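Local coordinates for alpha,alpha-trehalose-phosphate synthase (UDP-forming) (Burkholderia xenovorans, PDB 5V0T), which is a glycosyltransferase of family 20 with the two-domain GT-B architecture, modelled here with uridine-5'-diphosphate and 6-o-phosphono-alpha-d-glucopyranose bound, at residues Ala169-Val172 against Leu173-Val176; Cys204-Val208 against Asn209-Gly213. All coordinates share one frame; numbering follows the deposited sequence.

Contact 1 of 2, residues Ala169-Val172 against Leu173-Val176; sequences ASQV and LLAV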
ATOM      1  N   ALA A 169      13.390  -9.705  -3.902  1.00 16.96           N
ATOM      2  CA  ALA A 169      14.690 -10.354  -3.963  1.00 14.77           C
ATOM      3  C   ALA A 169      15.205 -10.356  -5.399  1.00 17.36           C
ATOM      4  O   ALA A 169      14.432 -10.507  -6.349  1.00 18.57           O
ATOM      5  CB  ALA A 169      14.570 -11.786  -3.432  1.00 17.02           C
ATOM      6  N   SER A 170      16.515 -10.156  -5.561  1.00 15.39           N
ATOM      7  CA  SER A 170      17.064 -10.064  -6.913  1.00 21.03           C
ATOM      8  C   SER A 170      16.692 -11.279  -7.765  1.00 23.54           C
ATOM      9  O   SER A 170      16.404 -11.135  -8.961  1.00 23.55           O
ATOM     10  CB  SER A 170      18.582  -9.880  -6.867  1.00 22.99           C
ATOM     11  OG  SER A 170      19.224 -11.008  -6.307  1.00 35.87           O
ATOM     12  N   GLN A 171      16.683 -12.482  -7.171  1.00 20.90           N
ATOM     13  CA  GLN A 171      16.370 -13.688  -7.941  1.00 20.61           C
ATOM     14  C   GLN A 171      14.944 -13.668  -8.464  1.00 23.52           C
ATOM     15  O   GLN A 171      14.651 -14.267  -9.504  1.00 21.23           O
ATOM     16  CB  GLN A 171      16.575 -14.952  -7.094  1.00 17.34           C
ATOM     17  CG  GLN A 171      18.014 -15.383  -6.959  1.00 21.87           C
ATOM     18  CD  GLN A 171      18.616 -15.733  -8.320  1.00 34.89           C
ATOM     19  OE1 GLN A 171      18.011 -16.458  -9.107  1.00 33.17           O
ATOM     20  NE2 GLN A 171      19.779 -15.176  -8.615  1.00 31.22           N
ATOM     21  N   VAL A 172      14.042 -13.037  -7.723  1.00 17.27           N
ATOM     22  CA  VAL A 172      12.652 -12.901  -8.139  1.00 21.26           C
ATOM     23  C   VAL A 172      12.511 -11.810  -9.201  1.00 24.92           C
ATOM     24  O   VAL A 172      11.756 -11.964 -10.167  1.00 25.24           O
ATOM     25  CB  VAL A 172      11.781 -12.623  -6.896  1.00 23.95           C
ATOM     26  CG1 VAL A 172      10.389 -12.164  -7.291  1.00 23.10           C
ATOM     27  CG2 VAL A 172      11.717 -13.882  -5.999  1.00 23.09           C
ATOM     28  N   LEU A 173      13.269 -10.721  -9.064  1.00 20.47           N
ATOM     29  CA  LEU A 173      13.225  -9.641 -10.052  1.00 19.67           C
ATOM     30  C   LEU A 173      13.710 -10.115 -11.427  1.00 22.10           C
ATOM     31  O   LEU A 173      13.247  -9.611 -12.457  1.00 22.17           O
ATOM     32  CB  LEU A 173      14.065  -8.464  -9.563  1.00 15.27           C
ATOM     33  CG  LEU A 173      14.152  -7.225 -10.474  1.00 14.24           C
ATOM     34  CD1 LEU A 173      12.760  -6.624 -10.687  1.00 18.24           C
ATOM     35  CD2 LEU A 173      15.096  -6.199  -9.877  1.00 19.08           C
ATOM     36  N   LEU A 174      14.602 -11.109 -11.467  1.00 24.13           N
ATOM     37  CA  LEU A 174      15.099 -11.635 -12.740  1.00 28.83           C
ATOM     38  C   LEU A 174      13.992 -12.185 -13.632  1.00 27.76           C
ATOM     39  O   LEU A 174      14.208 -12.327 -14.841  1.00 28.53           O
ATOM     40  CB  LEU A 174      16.134 -12.734 -12.508  1.00 22.79           C
ATOM     41  CG  LEU A 174      17.429 -12.316 -11.812  1.00 23.65           C
ATOM     42  CD1 LEU A 174      18.362 -13.532 -11.649  1.00 24.74           C
ATOM     43  CD2 LEU A 174      18.098 -11.191 -12.563  1.00 26.27           C
ATOM     44  N   ALA A 175      12.825 -12.513 -13.065  1.00 27.36           N
ATOM     45  CA  ALA A 175      11.701 -12.972 -13.870  1.00 32.37           C
ATOM     46  C   ALA A 175      11.127 -11.870 -14.755  1.00 30.07           C
ATOM     47  O   ALA A 175      10.456 -12.179 -15.743  1.00 30.87           O
ATOM     48  CB  ALA A 175      10.588 -13.528 -12.974  1.00 30.33           C
ATOM     49  N   VAL A 176      11.344 -10.607 -14.410  1.00 27.29           N
ATOM     50  CA  VAL A 176      10.897  -9.488 -15.243  1.00 27.47           C
ATOM     51  C   VAL A 176      11.918  -9.347 -16.365  1.00 21.34           C
ATOM     52  O   VAL A 176      13.058  -8.954 -16.094  1.00 21.97           O
ATOM     53  CB  VAL A 176      10.773  -8.190 -14.426  1.00 17.62           C
ATOM     54  CG1 VAL A 176      10.335  -7.023 -15.303  1.00 18.80           C
ATOM     55  CG2 VAL A 176       9.806  -8.371 -13.257  1.00 20.46           C
TER
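Ala169 to Val176 wind through a single short helical turn and then a tighter one: Leu173 N bonds to Ala169 O at 3.0 Å, Leu174 N follows to Ser170 O at 3.1 Å, and Ala175 N reaches back only three residues to Val172 O. Bonding thus shifts from four residues back to three as the coil tightens into the type I beta turn of Leu173-Val176, which Val176 N closes on Leu173 O at 2.9 Å. Ala169 is the N-cap residue, and its carbonyl takes the first of these bonds.

Among the side chains, Leu174 makes the main contact. Its CG folds back over the preceding turn and lies 3.3 Å from Ser170 O, a carbonyl already engaged by Leu174 N. From there CD1 meets the amide end of Gln171 at about the same distance from all three of its atoms, nearest at 3.7 Å to NE2. Gln171 gets there through a bend at chi2 (-62°), which curls the amide back toward Leu174. Beyond this pair, Ala175 CB rests 3.4 Å from Val172 O. Leu173 sends its branches to the other side: with CG anti to the backbone N (chi1 180°), they pack on Phe98, Phe167, Val183 and Tyr206. Ser170 OG points away from this turn, to Asp205 of helix 197-209.

Backbone bonds alone thus supply the polar grip within this turn. The apolar Leu174 branch probably screens part of the Ser170 carbonyl from water and crosses the Gln171 amide at a slant, in contact but with no bond, while buried Leu173 and Val176 tie the turn to neighbouring helices.

Contact 2 of 2, residues Cys204-Val208 against Asn209-Gly213; sequences CDYIV and NEANG
Tyr206 and Glu210 meet one helical turn apart because Tyr206 holds CG anti to the backbone N (chi1 -177°), leaning its ring toward the C-terminal end of the helix and under the CB of Glu210. That CB sits over the centre of one ring face, a CH-pi contact 3.6 Å from the centroid of Tyr206. Glu210's own torsions, with a second bend at chi2, only take its CG and carboxylate onward, CG staying 3.8 Å from Tyr206 CD2. Ala211 CB approaches the same ring obliquely, 4.1 Å from Tyr206 CE1. Beyond the ring, Tyr206 OH bonds His179 and shares a water with Glu210 O, fixing the far end of the phenol.

Asp205 and Asn209 form the polar pair. Asn209 ND2 gives a short but poorly directed, weak hydrogen bond of 2.7 Å to Asp205 OD1, the carboxylate and amide planes standing 73° apart. With OD2 turned to Ser170, each carboxylate oxygen has a partner, though the one on OD1 is weak.

The backbone shows the helix coming undone. Tyr206 O accepts both Glu210 N at 2.7 Å, the ordinary helical bond, and Ala211 N at 3.0 Å, one residue further on. Ile207 O then takes Gly213 N at 2.8 Å, across a span of six residues, with only a weak bond from Ala211 N beside it. Asn212 adopts left-handed backbone angles (phi 61°) and turns the chain back beside the last turn, with Gly213 near Ile207 CG2. A second water donates to both Val208 O and Gly213 O, bridging the last turn to the departing chain.

Widened bonding followed by a residue of positive phi is characteristic of a helix C-terminus; here it ends helix 197-209, in the N-terminal Rossmann-like half of the GT-B fold, and leads into strand 214-216.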
ATOM      1  N   CYS A 204      20.112  -3.557  -3.265  1.00 17.86           N
ATOM      2  CA  CYS A 204      21.574  -3.611  -3.273  1.00 22.42           C
ATOM      3  C   CYS A 204      22.087  -4.967  -3.729  1.00 20.82           C
ATOM      4  O   CYS A 204      23.124  -5.043  -4.403  1.00 21.62           O
ATOM      5  CB  CYS A 204      22.129  -3.283  -1.886  1.00 24.75           C
ATOM      6  SG  CYS A 204      21.769  -1.597  -1.356  1.00 25.38           S
ATOM      7  N   ASP A 205      21.369  -6.037  -3.388  1.00 20.22           N
ATOM      8  CA  ASP A 205      21.751  -7.370  -3.849  1.00 23.63           C
ATOM      9  C   ASP A 205      21.742  -7.446  -5.377  1.00 25.23           C
ATOM     10  O   ASP A 205      22.651  -8.024  -5.982  1.00 22.70           O
ATOM     11  CB  ASP A 205      20.800  -8.406  -3.244  1.00 24.58           C
ATOM     12  CG  ASP A 205      21.293  -9.829  -3.408  1.00 42.27           C
ATOM     13  OD1 ASP A 205      22.464 -10.098  -3.070  1.00 50.49           O
ATOM     14  OD2 ASP A 205      20.506 -10.688  -3.853  1.00 44.47           O
ATOM     15  N   TYR A 206      20.721  -6.866  -6.019  1.00 22.89           N
ATOM     16  CA  TYR A 206      20.711  -6.822  -7.481  1.00 22.85           C
ATOM     17  C   TYR A 206      21.882  -5.998  -8.009  1.00 19.49           C
ATOM     18  O   TYR A 206      22.600  -6.428  -8.923  1.00 23.14           O
ATOM     19  CB  TYR A 206      19.379  -6.259  -7.993  1.00 19.99           C
ATOM     20  CG  TYR A 206      19.289  -6.272  -9.514  1.00 23.65           C
ATOM     21  CD1 TYR A 206      19.877  -5.264 -10.279  1.00 27.04           C
ATOM     22  CD2 TYR A 206      18.635  -7.300 -10.181  1.00 21.75           C
ATOM     23  CE1 TYR A 206      19.824  -5.282 -11.664  1.00 27.16           C
ATOM     24  CE2 TYR A 206      18.560  -7.316 -11.565  1.00 18.24           C
ATOM     25  CZ  TYR A 206      19.156  -6.300 -12.303  1.00 25.46           C
ATOM     26  OH  TYR A 206      19.107  -6.314 -13.682  1.00 27.05           O
ATOM     27  N   ILE A 207      22.085  -4.801  -7.451  1.00 25.10           N
ATOM     28  CA  ILE A 207      23.176  -3.929  -7.905  1.00 24.47           C
ATOM     29  C   ILE A 207      24.512  -4.667  -7.865  1.00 27.86           C
ATOM     30  O   ILE A 207      25.303  -4.626  -8.825  1.00 27.32           O
ATOM     31  CB  ILE A 207      23.221  -2.648  -7.049  1.00 25.69           C
ATOM     32  CG1 ILE A 207      21.981  -1.769  -7.299  1.00 22.39           C
ATOM     33  CG2 ILE A 207      24.523  -1.889  -7.290  1.00 24.89           C
ATOM     34  CD1 ILE A 207      21.909  -1.178  -8.694  1.00 20.74           C
ATOM     35  N   VAL A 208      24.791  -5.352  -6.751  1.00 24.31           N
ATOM     36  CA  VAL A 208      26.100  -5.988  -6.584  1.00 26.14           C
ATOM     37  C   VAL A 208      26.205  -7.264  -7.414  1.00 26.00           C
ATOM     38  O   VAL A 208      27.220  -7.505  -8.074  1.00 28.68           O
ATOM     39  CB  VAL A 208      26.369  -6.257  -5.089  1.00 32.25           C
ATOM     40  CG1 VAL A 208      27.586  -7.149  -4.912  1.00 34.01           C
ATOM     41  CG2 VAL A 208      26.547  -4.937  -4.337  1.00 28.77           C
ATOM     42  N   ASN A 209      25.157  -8.088  -7.418  1.00 30.48           N
ATOM     43  CA  ASN A 209      25.250  -9.434  -7.968  1.00 34.68           C
ATOM     44  C   ASN A 209      24.689  -9.577  -9.376  1.00 35.12           C
ATOM     45  O   ASN A 209      25.017 -10.559 -10.048  1.00 29.70           O
ATOM     46  CB  ASN A 209      24.547 -10.422  -7.038  1.00 29.55           C
ATOM     47  CG  ASN A 209      25.307 -10.621  -5.758  1.00 29.95           C
ATOM     48  OD1 ASN A 209      26.492 -10.920  -5.789  1.00 34.26           O
ATOM     49  ND2 ASN A 209      24.647 -10.416  -4.625  1.00 28.85           N
ATOM     50  N   GLU A 210      23.871  -8.636  -9.844  1.00 29.31           N
ATOM     51  CA  GLU A 210      23.362  -8.677 -11.209  1.00 27.78           C
ATOM     52  C   GLU A 210      23.779  -7.486 -12.066  1.00 29.82           C
ATOM     53  O   GLU A 210      23.817  -7.621 -13.287  1.00 38.55           O
ATOM     54  CB  GLU A 210      21.821  -8.782 -11.205  1.00 21.96           C
ATOM     55  CG  GLU A 210      21.293  -9.947 -10.383  1.00 21.90           C
ATOM     56  CD  GLU A 210      21.777 -11.303 -10.894  1.00 33.21           C
ATOM     57  OE1 GLU A 210      22.111 -11.414 -12.095  1.00 33.16           O
ATOM     58  OE2 GLU A 210      21.823 -12.259 -10.091  1.00 35.05           O
ATOM     59  N   ALA A 211      24.096  -6.333 -11.477  1.00 32.42           N
ATOM     60  CA  ALA A 211      24.483  -5.154 -12.251  1.00 32.39           C
ATOM     61  C   ALA A 211      25.969  -4.834 -12.155  1.00 29.80           C
ATOM     62  O   ALA A 211      26.416  -3.844 -12.747  1.00 35.16           O
ATOM     63  CB  ALA A 211      23.669  -3.926 -11.814  1.00 27.81           C
ATOM     64  N   ASN A 212      26.743  -5.638 -11.424  1.00 29.81           N
ATOM     65  CA  ASN A 212      28.192  -5.449 -11.312  1.00 33.51           C
ATOM     66  C   ASN A 212      28.536  -4.091 -10.697  1.00 30.43           C
ATOM     67  O   ASN A 212      29.604  -3.534 -10.941  1.00 31.28           O
ATOM     68  CB  ASN A 212      28.877  -5.636 -12.677  1.00 40.21           C
ATOM     69  CG  ASN A 212      30.391  -5.700 -12.572  1.00 63.84           C
ATOM     70  OD1 ASN A 212      30.942  -6.578 -11.906  1.00 69.74           O
ATOM     71  ND2 ASN A 212      31.071  -4.761 -13.228  1.00 71.70           N
ATOM     72  N   GLY A 213      27.637  -3.549  -9.875  1.00 31.51           N
ATOM     73  CA  GLY A 213      27.849  -2.275  -9.226  1.00 26.10           C
ATOM     74  C   GLY A 213      28.272  -2.434  -7.777  1.00 29.46           C
ATOM     75  O   GLY A 213      28.652  -3.515  -7.320  1.00 32.10           O
TER
HETATM   76  O   HOH W   1      21.649  -6.298 -14.632  1.00 39.92           O
HETATM   77  O   HOH W   2      29.617  -5.914  -8.190  1.00 37.09           O

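Both contacts are local and partly buried, their centres about 12 Å apart on the same side of the chain's centre. Contact 1 is the short helix 170-173 and the turn that follows it, before helix 179-186, mainly backbone bonds and aliphatic packing; contact 2 terminates a full helix and adds an aromatic face, a carboxylate-amide pair and two bridging waters. They meet directly. Ser170 OG lies 2.8 Å from Asp205 OD2 in a hydrogen bond, and Leu173 CD2 packs 3.7 Å from Tyr206 CD2, so polar and apolar links join the two elements. Gln171 in contact 1 and Asn209 and Asn212 in contact 2 are exposed, whereas Leu173, Tyr206 and Ile207 are buried.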